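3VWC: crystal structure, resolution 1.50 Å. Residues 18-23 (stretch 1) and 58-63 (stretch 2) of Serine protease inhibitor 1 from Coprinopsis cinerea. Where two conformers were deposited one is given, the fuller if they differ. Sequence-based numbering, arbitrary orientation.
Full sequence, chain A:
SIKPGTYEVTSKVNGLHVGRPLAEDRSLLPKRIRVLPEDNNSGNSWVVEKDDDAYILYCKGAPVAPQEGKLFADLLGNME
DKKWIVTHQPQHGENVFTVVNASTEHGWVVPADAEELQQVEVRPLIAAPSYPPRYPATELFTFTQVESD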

# COMPACT_ATOMS: atom_id res chain seq x y z
N VAL A 18 -6.34 -3.97 -2.00
CA VAL A 18 -5.96 -3.25 -0.80
C VAL A 18 -6.68 -1.89 -0.75
O VAL A 18 -6.79 -1.21 -1.78
CB VAL A 18 -4.44 -3.05 -0.89
CG1 VAL A 18 -3.92 -2.20 0.26
CG2 VAL A 18 -3.75 -4.43 -0.95
N GLY A 19 -7.23 -1.52 0.41
CA GLY A 19 -7.85 -0.19 0.51
C GLY A 19 -8.80 -0.15 1.69
O GLY A 19 -8.49 -0.71 2.76
N ARG A 20 -9.93 0.53 1.52
CA ARG A 20 -10.83 0.79 2.63
C ARG A 20 -12.18 0.19 2.31
O ARG A 20 -12.64 0.26 1.17
CB ARG A 20 -10.89 2.30 2.90
CG ARG A 20 -9.64 2.87 3.53
CD ARG A 20 -9.52 4.40 3.41
NE ARG A 20 -10.56 5.06 4.22
CZ ARG A 20 -10.79 6.38 4.21
NH1 ARG A 20 -10.08 7.19 3.44
NH2 ARG A 20 -11.77 6.88 4.97
N PRO A 21 -12.83 -0.39 3.33
CA PRO A 21 -14.12 -1.07 3.11
C PRO A 21 -15.28 -0.06 3.01
O PRO A 21 -15.07 1.12 3.24
CB PRO A 21 -14.29 -1.90 4.38
CG PRO A 21 -13.63 -1.11 5.43
CD PRO A 21 -12.38 -0.52 4.72
N LEU A 22 -16.48 -0.56 2.68
CA LEU A 22 -17.66 0.30 2.50
C LEU A 22 -18.10 0.92 3.83
O LEU A 22 -18.43 2.10 3.88
CB LEU A 22 -18.82 -0.49 1.87
CG LEU A 22 -20.01 0.35 1.35
CD1 LEU A 22 -19.61 1.14 0.09
CD2 LEU A 22 -21.25 -0.52 1.08
N ALA A 23 -18.00 0.18 4.93
CA ALA A 23 -18.43 0.71 6.23
C ALA A 23 -17.26 1.21 7.05
O ALA A 23 -16.41 0.42 7.46
CB ALA A 23 -19.19 -0.35 7.03
N TYR A 58 -3.04 8.05 -2.15
CA TYR A 58 -4.34 8.41 -1.60
C TYR A 58 -5.34 7.27 -1.77
O TYR A 58 -5.52 6.76 -2.87
CB TYR A 58 -4.91 9.71 -2.20
CG TYR A 58 -4.19 10.99 -1.82
CD1 TYR A 58 -4.59 11.77 -0.72
CD2 TYR A 58 -3.07 11.39 -2.52
CE1 TYR A 58 -3.92 12.95 -0.39
CE2 TYR A 58 -2.41 12.57 -2.22
CZ TYR A 58 -2.83 13.34 -1.13
OH TYR A 58 -2.11 14.49 -0.78
N CYS A 59 -6.04 6.95 -0.67
CA CYS A 59 -7.12 5.97 -0.67
C CYS A 59 -8.39 6.60 -0.11
O CYS A 59 -8.46 7.00 1.05
CB CYS A 59 -6.74 4.73 0.14
SG CYS A 59 -7.98 3.40 0.11
N LYS A 60 -9.41 6.53 -0.94
CA LYS A 60 -10.65 7.27 -0.71
C LYS A 60 -10.38 8.71 -0.26
O LYS A 60 -11.05 9.26 0.62
CB LYS A 60 -11.55 6.51 0.26
CG LYS A 60 -12.05 5.23 -0.39
CD LYS A 60 -13.01 4.46 0.50
CE LYS A 60 -13.51 3.18 -0.19
NZ LYS A 60 -14.57 2.45 0.63
N GLY A 61 -9.36 9.32 -0.87
CA GLY A 61 -9.18 10.76 -0.79
C GLY A 61 -8.24 11.16 0.32
O GLY A 61 -8.02 12.34 0.56
N ALA A 62 -7.78 10.19 1.12
CA ALA A 62 -6.88 10.48 2.22
C ALA A 62 -5.49 9.89 1.99
O ALA A 62 -5.38 8.70 1.58
CB ALA A 62 -7.44 9.97 3.55
N PRO A 63 -4.44 10.62 2.38
CA PRO A 63 -3.09 10.10 2.11
C PRO A 63 -2.78 9.06 3.17
O PRO A 63 -3.23 9.18 4.30
CB PRO A 63 -2.19 11.35 2.28
CG PRO A 63 -2.93 12.23 3.27
CD PRO A 63 -4.41 12.01 2.89
O HOH W 1 -10.96 9.83 3.37

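Two long basic side chains cross this contact in opposite senses, each hydrogen-bonded to backbone carbonyl oxygen of the other stretch, one for Arg20 and two for Lys60. From stretch 1, Arg20 NH1 donates to Cys59 O at 2.9 Å with an N-H...O angle of 145°; from stretch 2, Lys60 NZ donates to Arg20 O and to Pro21 O, both at 3.0 Å. Neither stretch supplies an acidic partner.

Lys60 reaches these carbonyls with an extended chain: chi1 is m, and chi2 to chi4 are all t. Arg20 (m, t, p, chi4 -174°) places Cys59 O near its guanidinium plane, as suits an N-H donor, while Lys60 CB lies over one face, 3.6 Å from Arg20 NH1. Water 1 extends the link, accepting from Arg20 NH1 and donating to Lys60 O, each at 2.8 Å.

Stretch 2 presents these groups from a type I' turn, Cys59 to Ala62. Cys59 O also accepts from Ala62 N at 3.3 Å, so one carbonyl serves both turn and contact. Gly61, at phi/psi 95/-5, suits a position where a CB would jam against the preceding carbonyl.

Cys59 SG packs 3.6 Å from Gly19 CA and 3.8 Å from Arg20 CD. An ideal CB on Gly19 would sit a tight 3.4 Å from Cys59 SG, and its 161/-142 backbone calls for glycine. Of the 284 Å² buried, Arg20 contributes most, 105 Å².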